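Local coordinates for protein beta-N-acetylhexosaminidase (Beutenbergia cavernae, PDB 5BU9) that probably hydrolyses terminal non-reducing N-acetyl-D-hexosamine residues of N-acetyl-beta-D-hexosaminides, as a member of glycoside hydrolase family 3, at residues F15-D20 against Q26-A31; V40-R45 against E58-A63; S280-A285 against V309-A314; V296-S299 against S303-A306. All coordinates share one frame; numbering follows the deposited sequence.

Contact 1. Residues F15-D20 against Q26-A31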
loop_
_atom_site.group_PDB
_atom_site.type_symbol
_atom_site.label_atom_id
_atom_site.label_comp_id
_atom_site.label_asym_id
_atom_site.label_seq_id
_atom_site.Cartn_x
_atom_site.Cartn_y
_atom_site.Cartn_z
ATOM N N PHE A 15 -0.146 -11.544 0.582
ATOM C CA PHE A 15 -1.193 -10.892 1.366
ATOM C C PHE A 15 -0.652 -10.028 2.506
ATOM O O PHE A 15 0.386 -10.326 3.105
ATOM C CB PHE A 15 -2.157 -11.927 1.936
ATOM C CG PHE A 15 -3.105 -12.494 0.920
ATOM C CD1 PHE A 15 -2.707 -13.533 0.079
ATOM C CD2 PHE A 15 -4.390 -12.004 0.807
ATOM C CE1 PHE A 15 -3.574 -14.068 -0.857
ATOM C CE2 PHE A 15 -5.278 -12.535 -0.128
ATOM C CZ PHE A 15 -4.872 -13.571 -0.959
HETATM N N MSE A 16 -1.370 -8.945 2.784
HETATM C CA MSE A 16 -1.072 -8.094 3.921
HETATM C C MSE A 16 -2.344 -7.979 4.773
HETATM O O MSE A 16 -3.336 -7.394 4.341
HETATM C CB MSE A 16 -0.553 -6.720 3.467
HETATM C CG MSE A 16 -0.060 -5.839 4.646
HETATM SE SE MSE A 16 0.667 -4.123 4.066
HETATM C CE MSE A 16 2.506 -4.669 3.763
ATOM N N VAL A 17 -2.341 -8.564 5.972
ATOM C CA VAL A 17 -3.595 -8.602 6.750
ATOM C C VAL A 17 -3.538 -7.612 7.898
ATOM O O VAL A 17 -2.510 -7.467 8.575
ATOM C CB VAL A 17 -3.922 -10.017 7.248
ATOM C CG1 VAL A 17 -2.818 -10.545 8.132
ATOM C CG2 VAL A 17 -5.211 -9.993 8.022
ATOM N N GLY A 18 -4.640 -6.896 8.075
ATOM C CA GLY A 18 -4.736 -5.848 9.071
ATOM C C GLY A 18 -4.857 -6.396 10.473
ATOM O O GLY A 18 -5.263 -7.536 10.665
ATOM N N THR A 19 -4.427 -5.594 11.444
ATOM C CA THR A 19 -4.778 -5.756 12.856
ATOM C C THR A 19 -4.938 -4.337 13.375
ATOM O O THR A 19 -4.370 -3.390 12.823
ATOM C CB THR A 19 -3.699 -6.515 13.683
ATOM O OG1 THR A 19 -4.125 -6.603 15.035
ATOM C CG2 THR A 19 -2.379 -5.792 13.683
ATOM N N ASP A 20 -5.722 -4.175 14.426
ATOM C CA ASP A 20 -5.860 -2.876 15.033
ATOM C C ASP A 20 -4.492 -2.479 15.593
ATOM O O ASP A 20 -3.775 -3.334 16.107
ATOM C CB ASP A 20 -6.915 -2.905 16.143
ATOM C CG ASP A 20 -7.084 -1.540 16.788
ATOM O OD1 ASP A 20 -7.649 -0.644 16.098
ATOM O OD2 ASP A 20 -6.621 -1.355 17.945
ATOM N N GLN A 26 -6.273 -11.730 17.328
ATOM C CA GLN A 26 -6.198 -13.166 17.093
ATOM C C GLN A 26 -6.431 -13.528 15.618
ATOM O O GLN A 26 -5.745 -14.408 15.094
ATOM C CB GLN A 26 -7.186 -13.907 18.012
ATOM C CG GLN A 26 -7.019 -15.446 18.020
ATOM C CD GLN A 26 -5.613 -15.875 18.430
ATOM O OE1 GLN A 26 -5.069 -15.376 19.408
ATOM N NE2 GLN A 26 -5.015 -16.789 17.664
ATOM N N VAL A 27 -7.332 -12.819 14.933
ATOM C CA VAL A 27 -7.598 -13.066 13.497
ATOM C C VAL A 27 -6.327 -12.892 12.648
ATOM O O VAL A 27 -6.077 -13.659 11.700
ATOM C CB VAL A 27 -8.764 -12.150 12.941
ATOM C CG1 VAL A 27 -8.439 -10.652 13.094
ATOM C CG2 VAL A 27 -9.084 -12.484 11.460
ATOM N N THR A 28 -5.538 -11.878 12.978
ATOM C CA THR A 28 -4.281 -11.602 12.272
ATOM C C THR A 28 -3.210 -12.649 12.581
ATOM O O THR A 28 -2.521 -13.130 11.698
ATOM C CB THR A 28 -3.766 -10.231 12.657
ATOM O OG1 THR A 28 -4.849 -9.316 12.515
ATOM C CG2 THR A 28 -2.613 -9.799 11.750
ATOM N N LEU A 29 -3.079 -12.987 13.854
ATOM C CA LEU A 29 -2.181 -14.031 14.286
ATOM C C LEU A 29 -2.545 -15.373 13.626
ATOM O O LEU A 29 -1.680 -16.096 13.186
ATOM C CB LEU A 29 -2.214 -14.149 15.819
ATOM C CG LEU A 29 -1.628 -12.982 16.622
ATOM C CD1 LEU A 29 -1.789 -13.241 18.118
ATOM C CD2 LEU A 29 -0.154 -12.772 16.302
ATOM N N ASP A 30 -3.829 -15.703 13.574
ATOM C CA ASP A 30 -4.252 -16.885 12.852
ATOM C C ASP A 30 -3.931 -16.788 11.360
ATOM O O ASP A 30 -3.584 -17.785 10.742
ATOM C CB ASP A 30 -5.761 -17.124 13.000
ATOM C CG ASP A 30 -6.186 -17.479 14.453
ATOM O OD1 ASP A 30 -5.328 -17.916 15.266
ATOM O OD2 ASP A 30 -7.395 -17.307 14.752
ATOM N N ALA A 31 -4.094 -15.608 10.772
ATOM C CA ALA A 31 -3.834 -15.434 9.335
ATOM C C ALA A 31 -2.379 -15.782 9.050
ATOM O O ALA A 31 -2.113 -16.482 8.093
ATOM C CB ALA A 31 -4.145 -14.034 8.882
#
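Thr-28 and Gly-18 supply the polar link between strand 15-20 and the first turns of helix 26-35: the hydroxyl of Thr-28 donates from OG1 to Gly-18 O at 2.6 Å, tilted 20° from the carbonyl plane. Its chi1 of -49° sets OG1 opposite the carbonyl carbon, where it can reach the strand, and turns CG2 toward Val-17. The same OG1 lies 3.2 Å from Thr-19 CB, the two threonine side chains crossing at about a right angle; Thr-19 OG1 itself bonds to Thr-23 O and Glu-25 N in the connecting loop. Apolar contacts centre on Val-17 CG1, which meets Thr-28 CG2 at 3.7 Å and Ala-31 CB, one turn on, at 3.8 Å. A valine in place of Thr-28 would probably leave Gly-18 O without its hydroxyl donor from the helix. The segments run nearly antiparallel, at 154°, their axes 7.7 Å apart, within the beta-alpha-beta unit formed by strand 15-20, helix 26-35 and strand 39-43. Strand 15-20 lies between parallel strands 39-43 and 296-298, while Leu-60 of helix 50-61 packs on Thr-19 and Thr-28.

Contact 2. Residues V40-R45 against E58-A63; sequences VFLAGR and EQLTAA
Val-40 and Leu-60 mark the closest backbone approach, with 8.0 Å between their CA atoms; the two segments touch through side chains. The pair belongs to the TIM-barrel-type domain of glycoside hydrolase family 3, where parallel strands carry helices on the outside; here the helix that follows strand 39-43 in the chain returns to it before strand 75-82 begins. Residues 40 to 43 are extended, and the chain leaves the strand at Gly-44. Val-40 and Leu-42, two residues apart, both put methyl groups on the helix side, whereas Phe-41 between them points away from the helix, and its side chain packs on Met-16 of strand 15-20. One branch of Leu-60 receives both Val-40 and Leu-42, and each pair of side chains crosses obliquely. Leu-60 extends toward the strand with chi1 -59° and chi2 171°, which carries CD1 out to the two partners. All three residues are buried, and no hydrogen bond spans the segments. Thr-28 and Ile-32 of helix 26-35 touch Val-40, Leu-29 of that helix touches Leu-60, and Val-76 of strand 75-82 packs on both Val-40 and Leu-42. The two methyl contacts are of similar length: Leu-60 CD1 stands 3.9 Å from Val-40 CG2 and 4.1 Å from Leu-42 CD1.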
loop_
_atom_site.group_PDB
_atom_site.type_symbol
_atom_site.label_atom_id
_atom_site.label_comp_id
_atom_site.label_asym_id
_atom_site.label_seq_id
_atom_site.Cartn_x
_atom_site.Cartn_y
_atom_site.Cartn_z
ATOM N N VAL A 40 1.828 -7.752 7.575
ATOM C CA VAL A 40 0.774 -7.185 8.390
ATOM C C VAL A 40 0.705 -5.670 8.263
ATOM O O VAL A 40 1.634 -5.006 7.807
ATOM C CB VAL A 40 0.926 -7.595 9.862
ATOM C CG1 VAL A 40 0.788 -9.093 10.003
ATOM C CG2 VAL A 40 2.262 -7.160 10.382
ATOM N N PHE A 41 -0.432 -5.142 8.676
ATOM C CA PHE A 41 -0.712 -3.739 8.574
ATOM C C PHE A 41 -1.386 -3.304 9.872
ATOM O O PHE A 41 -2.363 -3.906 10.286
ATOM C CB PHE A 41 -1.620 -3.455 7.372
ATOM C CG PHE A 41 -2.152 -2.068 7.346
ATOM C CD1 PHE A 41 -1.397 -1.035 6.812
ATOM C CD2 PHE A 41 -3.399 -1.775 7.888
ATOM C CE1 PHE A 41 -1.894 0.278 6.805
ATOM C CE2 PHE A 41 -3.903 -0.480 7.875
ATOM C CZ PHE A 41 -3.136 0.552 7.334
ATOM N N LEU A 42 -0.884 -2.261 10.513
ATOM C CA LEU A 42 -1.531 -1.743 11.737
ATOM C C LEU A 42 -2.558 -0.664 11.401
ATOM O O LEU A 42 -2.193 0.380 10.844
ATOM C CB LEU A 42 -0.473 -1.195 12.704
ATOM C CG LEU A 42 0.163 -2.245 13.617
ATOM C CD1 LEU A 42 1.009 -3.215 12.880
ATOM C CD2 LEU A 42 0.975 -1.565 14.714
ATOM N N ALA A 43 -3.828 -0.916 11.744
ATOM C CA ALA A 43 -4.955 -0.100 11.275
ATOM C C ALA A 43 -5.525 0.775 12.370
ATOM O O ALA A 43 -5.278 0.534 13.546
ATOM C CB ALA A 43 -6.059 -0.976 10.723
ATOM N N GLY A 44 -6.322 1.763 11.970
ATOM C CA GLY A 44 -7.036 2.628 12.901
ATOM C C GLY A 44 -6.325 3.907 13.302
ATOM O O GLY A 44 -5.665 4.532 12.479
ATOM N N ARG A 45 -6.486 4.318 14.557
ATOM C CA ARG A 45 -5.765 5.464 15.126
ATOM C C ARG A 45 -5.396 5.003 16.528
ATOM O O ARG A 45 -6.252 4.669 17.347
ATOM C CB ARG A 45 -6.590 6.791 15.143
ATOM C CG ARG A 45 -7.095 7.319 13.734
ATOM C CD ARG A 45 -5.964 7.690 12.724
ATOM N NE ARG A 45 -6.464 8.241 11.451
ATOM C CZ ARG A 45 -6.616 7.564 10.296
ATOM N NH1 ARG A 45 -7.111 8.181 9.217
ATOM N NH2 ARG A 45 -6.294 6.275 10.188
ATOM N N GLU A 58 5.847 -6.969 18.193
ATOM C CA GLU A 58 6.614 -8.109 18.695
ATOM C C GLU A 58 5.747 -9.384 18.707
ATOM O O GLU A 58 6.223 -10.453 18.347
ATOM C CB GLU A 58 7.199 -7.801 20.096
ATOM C CG GLU A 58 7.065 -8.912 21.171
ATOM C CD GLU A 58 7.860 -10.193 20.864
ATOM O OE1 GLU A 58 8.718 -10.183 19.942
ATOM O OE2 GLU A 58 7.606 -11.222 21.540
ATOM N N GLN A 59 4.480 -9.273 19.100
ATOM C CA GLN A 59 3.580 -10.423 19.104
ATOM C C GLN A 59 3.328 -10.978 17.705
ATOM O O GLN A 59 3.160 -12.194 17.511
ATOM C CB GLN A 59 2.243 -10.049 19.723
ATOM C CG GLN A 59 2.302 -9.506 21.121
ATOM C CD GLN A 59 0.906 -9.278 21.685
ATOM O OE1 GLN A 59 0.094 -10.212 21.772
ATOM N NE2 GLN A 59 0.613 -8.033 22.054
ATOM N N LEU A 60 3.270 -10.070 16.739
ATOM C CA LEU A 60 3.012 -10.447 15.359
ATOM C C LEU A 60 4.263 -11.124 14.808
ATOM O O LEU A 60 4.172 -12.161 14.168
ATOM C CB LEU A 60 2.607 -9.229 14.512
ATOM C CG LEU A 60 1.346 -8.439 14.958
ATOM C CD1 LEU A 60 1.178 -7.141 14.173
ATOM C CD2 LEU A 60 0.124 -9.289 14.764
ATOM N N THR A 61 5.438 -10.551 15.066
ATOM C CA THR A 61 6.638 -11.096 14.451
ATOM C C THR A 61 6.965 -12.418 15.135
ATOM O O THR A 61 7.625 -13.268 14.564
ATOM C CB THR A 61 7.853 -10.125 14.521
ATOM O OG1 THR A 61 8.080 -9.717 15.868
ATOM C CG2 THR A 61 7.605 -8.893 13.675
ATOM N N ALA A 62 6.456 -12.603 16.350
ATOM C CA ALA A 62 6.691 -13.851 17.073
ATOM C C ALA A 62 5.942 -15.016 16.410
ATOM O O ALA A 62 6.191 -16.171 16.712
ATOM C CB ALA A 62 6.281 -13.709 18.523
ATOM N N ALA A 63 5.020 -14.710 15.509
ATOM C CA ALA A 63 4.278 -15.758 14.842
ATOM C C ALA A 63 5.021 -16.224 13.609
ATOM O O ALA A 63 4.619 -17.205 13.001
ATOM C CB ALA A 63 2.874 -15.279 14.472
#

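Contact 3. Residues S280-A285 against V309-A314; sequences SPADRA and VAAVVA
Within 309-314, Ala-311 and Val-312 make the contact with 280-285, through Ala-282 and Ala-285 respectively. Val-309 points away from segment 280-285 and meets Phe-15 and Val-37. Ala-311 comes next in the interface and turns its methyl toward the first turn of helix 281-291. Its CB lies 3.4 Å from Ala-282 CB, a close methyl-methyl approach, shorter than carbons normally keep, and the small side chains let the backbones come close, with 5.6 Å between the CA atoms of Ala-282 and Ala-311. At Val-312 the spacing widens: its CA is 7.1 Å from Ala-285 CA, and the valine branch bridges the difference, CG2 reaching Ala-285 CB at 3.7 Å. With chi1 at 174°, CG1 is opposite the backbone N and CG2 lies beside that N, on the side of Ala-285. Val-313 turns to another neighbour, packing on Glu-8 and Val-11 of helix 7-12. Across the interface, Ser-280 is the N-cap of helix 281-291: its OG accepts from Asp-283 N at 3.0 Å in a nearly straight bond, with an angle of 167° at the hydrogen. Phe-15 of strand 15-20 lies beneath the seam, touching Ala-285, Val-309 and Val-312, and Met-308 adds contacts to Pro-281 and Ala-285. No hydrogen bond spans segments 280-285 and 309-314. Successive outer helices packed side by side over the strands are characteristic of a TIM-barrel-type domain; here the alanines allow a close approach.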
loop_
_atom_site.group_PDB
_atom_site.type_symbol
_atom_site.label_atom_id
_atom_site.label_comp_id
_atom_site.label_asym_id
_atom_site.label_seq_id
_atom_site.Cartn_x
_atom_site.Cartn_y
_atom_site.Cartn_z
ATOM N N SER A 280 -16.644 -11.110 -5.089
ATOM C CA SER A 280 -16.382 -11.887 -3.900
ATOM C C SER A 280 -14.965 -11.569 -3.393
ATOM O O SER A 280 -14.085 -11.144 -4.158
ATOM C CB SER A 280 -16.515 -13.395 -4.222
ATOM O OG SER A 280 -15.344 -13.822 -4.884
ATOM N N PRO A 281 -14.713 -11.797 -2.102
ATOM C CA PRO A 281 -13.343 -11.596 -1.619
ATOM C C PRO A 281 -12.317 -12.413 -2.401
ATOM O O PRO A 281 -11.236 -11.926 -2.675
ATOM C CB PRO A 281 -13.416 -12.076 -0.177
ATOM C CG PRO A 281 -14.892 -11.778 0.221
ATOM C CD PRO A 281 -15.672 -12.101 -1.017
ATOM N N ALA A 282 -12.657 -13.653 -2.737
ATOM C CA ALA A 282 -11.774 -14.514 -3.513
ATOM C C ALA A 282 -11.465 -13.875 -4.867
ATOM O O ALA A 282 -10.301 -13.769 -5.255
ATOM C CB ALA A 282 -12.425 -15.881 -3.691
ATOM N N ASP A 283 -12.494 -13.387 -5.567
ATOM C CA ASP A 283 -12.240 -12.739 -6.878
ATOM C C ASP A 283 -11.431 -11.449 -6.773
ATOM O O ASP A 283 -10.633 -11.154 -7.671
ATOM C CB ASP A 283 -13.537 -12.444 -7.628
ATOM C CG ASP A 283 -14.177 -13.706 -8.190
ATOM O OD1 ASP A 283 -13.520 -14.774 -8.132
ATOM O OD2 ASP A 283 -15.326 -13.626 -8.676
ATOM N N ARG A 284 -11.611 -10.682 -5.702
ATOM C CA ARG A 284 -10.776 -9.483 -5.540
ATOM C C ARG A 284 -9.293 -9.855 -5.560
ATOM O O ARG A 284 -8.464 -9.196 -6.222
ATOM C CB ARG A 284 -11.101 -8.751 -4.241
ATOM C CG ARG A 284 -12.513 -8.276 -4.163
ATOM C CD ARG A 284 -12.831 -7.735 -2.808
ATOM N NE ARG A 284 -14.237 -8.008 -2.541
ATOM C CZ ARG A 284 -14.795 -7.980 -1.343
ATOM N NH1 ARG A 284 -14.088 -7.633 -0.260
ATOM N NH2 ARG A 284 -16.065 -8.297 -1.236
ATOM N N ALA A 285 -8.952 -10.898 -4.807
ATOM C CA ALA A 285 -7.562 -11.292 -4.703
ATOM C C ALA A 285 -7.057 -11.813 -6.062
ATOM O O ALA A 285 -5.973 -11.437 -6.541
ATOM C CB ALA A 285 -7.376 -12.359 -3.597
ATOM N N VAL A 309 -6.984 -16.182 0.790
ATOM C CA VAL A 309 -5.754 -16.965 0.679
ATOM C C VAL A 309 -6.098 -18.340 0.130
ATOM O O VAL A 309 -5.427 -18.824 -0.784
ATOM C CB VAL A 309 -5.016 -17.069 2.031
ATOM C CG1 VAL A 309 -3.918 -18.123 1.965
ATOM C CG2 VAL A 309 -4.420 -15.704 2.396
ATOM N N ALA A 310 -7.153 -18.962 0.664
ATOM C CA ALA A 310 -7.476 -20.342 0.267
ATOM C C ALA A 310 -7.861 -20.387 -1.200
ATOM O O ALA A 310 -7.511 -21.322 -1.913
ATOM C CB ALA A 310 -8.594 -20.911 1.112
ATOM N N ALA A 311 -8.591 -19.369 -1.637
ATOM C CA ALA A 311 -9.003 -19.305 -3.021
ATOM C C ALA A 311 -7.787 -19.145 -3.941
ATOM O O ALA A 311 -7.764 -19.734 -5.018
ATOM C CB ALA A 311 -9.967 -18.176 -3.227
ATOM N N VAL A 312 -6.798 -18.345 -3.523
ATOM C CA VAL A 312 -5.632 -18.099 -4.368
ATOM C C VAL A 312 -4.793 -19.374 -4.425
ATOM O O VAL A 312 -4.323 -19.740 -5.499
ATOM C CB VAL A 312 -4.802 -16.890 -3.903
ATOM C CG1 VAL A 312 -3.529 -16.774 -4.743
ATOM C CG2 VAL A 312 -5.623 -15.599 -4.067
ATOM N N VAL A 313 -4.659 -20.079 -3.298
ATOM C CA VAL A 313 -3.980 -21.373 -3.288
ATOM C C VAL A 313 -4.680 -22.346 -4.218
ATOM O O VAL A 313 -4.040 -22.985 -5.048
ATOM C CB VAL A 313 -3.901 -21.993 -1.868
ATOM C CG1 VAL A 313 -3.449 -23.472 -1.962
ATOM C CG2 VAL A 313 -2.953 -21.234 -1.017
ATOM N N ALA A 314 -6.000 -22.466 -4.090
ATOM C CA ALA A 314 -6.718 -23.468 -4.873
ATOM C C ALA A 314 -6.605 -23.178 -6.369
ATOM O O ALA A 314 -6.469 -24.104 -7.174
ATOM C CB ALA A 314 -8.175 -23.544 -4.452
#

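Contact 4. Residues V296-S299 against S303-A306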
loop_
_atom_site.group_PDB
_atom_site.type_symbol
_atom_site.label_atom_id
_atom_site.label_comp_id
_atom_site.label_asym_id
_atom_site.label_seq_id
_atom_site.Cartn_x
_atom_site.Cartn_y
_atom_site.Cartn_z
ATOM N N VAL A 296 -1.883 -8.149 -1.854
ATOM C CA VAL A 296 -3.284 -7.809 -1.709
ATOM C C VAL A 296 -3.503 -7.324 -0.282
ATOM O O VAL A 296 -3.283 -8.071 0.693
ATOM C CB VAL A 296 -4.168 -9.014 -2.039
ATOM C CG1 VAL A 296 -5.654 -8.663 -1.883
ATOM C CG2 VAL A 296 -3.857 -9.529 -3.474
ATOM N N LEU A 297 -3.906 -6.067 -0.144
ATOM C CA LEU A 297 -4.077 -5.468 1.167
ATOM C C LEU A 297 -5.458 -5.834 1.713
ATOM O O LEU A 297 -6.467 -5.547 1.077
ATOM C CB LEU A 297 -3.893 -3.956 1.081
ATOM C CG LEU A 297 -4.053 -3.184 2.397
ATOM C CD1 LEU A 297 -3.037 -3.646 3.415
ATOM C CD2 LEU A 297 -3.965 -1.681 2.157
ATOM N N VAL A 298 -5.507 -6.505 2.862
ATOM C CA VAL A 298 -6.783 -6.879 3.509
ATOM C C VAL A 298 -6.783 -6.287 4.928
ATOM O O VAL A 298 -6.561 -6.992 5.896
ATOM C CB VAL A 298 -6.968 -8.416 3.515
ATOM C CG1 VAL A 298 -8.366 -8.801 3.932
ATOM C CG2 VAL A 298 -6.678 -8.983 2.127
ATOM N N SER A 299 -7.007 -4.975 5.038
ATOM C CA SER A 299 -6.765 -4.242 6.284
ATOM C C SER A 299 -8.022 -4.004 7.116
ATOM O O SER A 299 -8.105 -4.459 8.255
ATOM C CB SER A 299 -6.104 -2.899 5.971
ATOM O OG SER A 299 -6.788 -2.225 4.910
ATOM N N SER A 303 -11.216 -10.344 8.583
ATOM C CA SER A 303 -11.898 -11.638 8.736
ATOM C C SER A 303 -12.002 -12.395 7.430
ATOM O O SER A 303 -12.232 -13.593 7.455
ATOM C CB SER A 303 -13.310 -11.494 9.339
ATOM O OG SER A 303 -14.209 -10.936 8.392
ATOM N N ILE A 304 -11.843 -11.717 6.291
ATOM C CA ILE A 304 -11.971 -12.420 5.008
ATOM C C ILE A 304 -10.616 -12.815 4.407
ATOM O O ILE A 304 -10.562 -13.382 3.338
ATOM C CB ILE A 304 -12.772 -11.591 4.004
ATOM C CG1 ILE A 304 -12.098 -10.240 3.780
ATOM C CG2 ILE A 304 -14.259 -11.455 4.483
ATOM C CD1 ILE A 304 -12.827 -9.376 2.819
ATOM N N ALA A 305 -9.516 -12.528 5.094
ATOM C CA ALA A 305 -8.216 -12.882 4.557
ATOM C C ALA A 305 -8.090 -14.402 4.352
ATOM O O ALA A 305 -7.580 -14.843 3.336
ATOM C CB ALA A 305 -7.108 -12.375 5.471
ATOM N N ALA A 306 -8.542 -15.197 5.320
ATOM C CA ALA A 306 -8.382 -16.654 5.257
ATOM C C ALA A 306 -8.975 -17.229 3.986
ATOM O O ALA A 306 -8.312 -17.999 3.284
ATOM C CB ALA A 306 -9.032 -17.343 6.507
#
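A short beta-to-alpha connection of the TIM-barrel-type domain lies here: strand 296-298 leads through a few residues into a 3-10 turn at Ser-303 and Ile-304 and then into helix 305-318. Val-298, the last residue of the strand, carries the contact through one methyl. Its CG1 meets Ile-304 CG1 at 4.0 Å and Ala-305 CB at 4.1 Å, and the backbone N of Ala-305 is equally near. With chi1 of -169°, CG1 swings opposite the backbone N of Val-298 and into the angle between the 3-10 turn and the start of the helix. Ile-304 offers the CG1 arm of its branched chain, placed by a chi1 of 58°, and the two side chains meet at a slant. The CA atoms of Val-298 and Ala-305 are 6.3 Å apart; no hydrogen bond spans the segments, and the contact is mainly apolar. Strand 296-298 bonds through its backbone to strand 15-20, whose Phe-15 touches Val-298 and whose Val-17 touches Ala-305. Ile-304 also packs on Pro-281 and Arg-284 of helix 281-291, while Met-308 of helix 305-318 touches Val-296 and Val-298.

Overall arrangement
From the N terminus, contact 1 closes the short loop between strand 15-20 and helix 26-35, and contact 2 then closes a separate loop between strand 39-43 and helix 50-61. The two are in series, joined by neighbouring parallel strands. Much later, contact 3 brings helix 281-291 against helix 305-318, and contact 4, the turn from strand 296-298 into that second helix, falls wholly within the span contact 3 encloses. None of the four cross. Strand 15-20 ties the ends of the domain together, pairing with 39-43 and 296-298, while Phe-15 reaches contact 3. Contacts 2 and 3 do not touch, their nearest atoms about 11 Å apart.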